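Local coordinates for beta-lactamase II (Erythrobacter litoralis, PDB 6V72), which probably hydrolyses the ring of beta-lactam antibiotics to substituted beta-amino acids as a class B, zinc-dependent metallo-beta-lactamase, at residues 235-238 with 239-243. Sequence-based numbering, arbitrary orientation.
With CA (calcium ion), chain B.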
# COMPACT_ATOMS: atom_id res chain seq x y z
N ILE A 235 7.15 -7.11 -14.87
CA ILE A 235 5.83 -7.61 -15.22
C ILE A 235 5.52 -8.87 -14.42
O ILE A 235 4.41 -9.04 -13.89
CB ILE A 235 5.73 -7.89 -16.73
CG1 ILE A 235 5.96 -6.62 -17.54
CG2 ILE A 235 4.40 -8.50 -17.08
CD1 ILE A 235 6.00 -6.90 -19.05
N GLU A 236 6.49 -9.79 -14.35
CA GLU A 236 6.28 -11.06 -13.66
C GLU A 236 5.94 -10.84 -12.20
O GLU A 236 5.01 -11.47 -11.66
CB GLU A 236 7.53 -11.93 -13.79
CG GLU A 236 7.44 -13.25 -13.04
CD GLU A 236 8.77 -13.98 -12.94
OE1 GLU A 236 9.35 -14.32 -14.00
OE2 GLU A 236 9.26 -14.19 -11.80
N ARG A 237 6.69 -9.97 -11.52
CA ARG A 237 6.43 -9.72 -10.11
C ARG A 237 5.11 -9.00 -9.93
O ARG A 237 4.34 -9.35 -9.03
CB ARG A 237 7.57 -8.93 -9.47
CG ARG A 237 7.32 -8.53 -8.03
CD ARG A 237 7.13 -9.72 -7.09
NE ARG A 237 8.21 -10.70 -7.16
CZ ARG A 237 9.33 -10.64 -6.44
NH1 ARG A 237 10.27 -11.59 -6.57
NH2 ARG A 237 9.53 -9.63 -5.60
N THR A 238 4.84 -7.97 -10.74
CA THR A 238 3.56 -7.27 -10.61
C THR A 238 2.39 -8.23 -10.78
O THR A 238 1.43 -8.18 -10.01
CB THR A 238 3.47 -6.13 -11.63
OG1 THR A 238 4.57 -5.23 -11.41
CG2 THR A 238 2.11 -5.38 -11.47
N LEU A 239 2.47 -9.12 -11.78
CA LEU A 239 1.43 -10.11 -12.00
C LEU A 239 1.27 -11.02 -10.79
O LEU A 239 0.15 -11.29 -10.34
CB LEU A 239 1.78 -10.94 -13.25
CG LEU A 239 0.75 -11.99 -13.64
CD1 LEU A 239 -0.67 -11.39 -13.72
CD2 LEU A 239 1.16 -12.60 -14.96
N ASP A 240 2.39 -11.51 -10.26
CA ASP A 240 2.30 -12.38 -9.08
C ASP A 240 1.61 -11.66 -7.93
O ASP A 240 0.76 -12.24 -7.23
CB ASP A 240 3.70 -12.83 -8.65
CG ASP A 240 4.10 -14.20 -9.21
OD1 ASP A 240 3.22 -15.05 -9.51
OD2 ASP A 240 5.33 -14.44 -9.31
N LEU A 241 1.98 -10.40 -7.68
CA LEU A 241 1.34 -9.66 -6.60
C LEU A 241 -0.15 -9.47 -6.87
O LEU A 241 -0.98 -9.59 -5.96
CB LEU A 241 2.02 -8.30 -6.41
CG LEU A 241 3.44 -8.35 -5.89
CD1 LEU A 241 4.07 -6.96 -5.99
CD2 LEU A 241 3.45 -8.86 -4.43
N ALA A 242 -0.49 -9.15 -8.12
CA ALA A 242 -1.89 -8.91 -8.47
C ALA A 242 -2.72 -10.18 -8.34
O ALA A 242 -3.92 -10.10 -8.01
CB ALA A 242 -1.98 -8.34 -9.89
N GLU A 243 -2.12 -11.35 -8.59
CA GLU A 243 -2.85 -12.60 -8.46
C GLU A 243 -3.22 -12.92 -7.02
O GLU A 243 -4.10 -13.75 -6.79
CB GLU A 243 -2.04 -13.76 -9.04
CG GLU A 243 -1.98 -13.72 -10.56
CD GLU A 243 -0.91 -14.65 -11.18
OE1 GLU A 243 0.09 -15.01 -10.49
OE2 GLU A 243 -1.07 -15.01 -12.37
CA CA B . 1.35 -16.38 -9.09
O HOH W 1 7.52 -16.37 -9.69
O HOH W 2 7.54 -12.81 -8.95
O HOH W 3 0.89 -14.92 -7.22
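Arg237 and Leu241 meet one turn apart on the helix, the arginine's aliphatic part lying at a slant across the leucine: CD of Arg237 sits 4.1 Å from CG of Leu241, and CG of the arginine is as close to the leucine's CD1. Bends at chi2 (61°) and chi3 (53°) carry NE round to where a water can join it to Asp240. This water, in the guanidinium plane at its edge, accepts from NE of Arg237 at 2.8 Å and donates to OD2 of Asp240, bridging opposite charges that do not touch. A second water also donates to that OD2 and, weakly, to OE2 of Glu236, bridging two carboxylates whose nearest oxygens, OE2 of Glu236 and OD2 of Asp240, stay 4.7 Å apart. The far end of the guanidinium is held by NH2 on the carbonyl of Ala191.

All this rides on the C-terminal helix 233-243 of the metallo-beta-lactamase fold, whose i to i+4 backbone bonds include a nearly straight one from Leu241 N to Arg237 O at 2.9 Å. The helix packs against helix 205-215 through Ile235, Thr238, Leu239 and Ala242, while Phe46 of the second subunit packs on Arg237 and Leu241.

Asp240 splits its duties: OD2 takes the waters, and OD1 binds a calcium ion at 2.3 Å. Three residues on, Glu243 brings OE1 to the same ion, also at 2.3 Å, and a water that donates to the carbonyl O of Asp240 is a third ligand. The other carboxylate oxygen of Glu243, OE2, makes a salt bridge with Arg210.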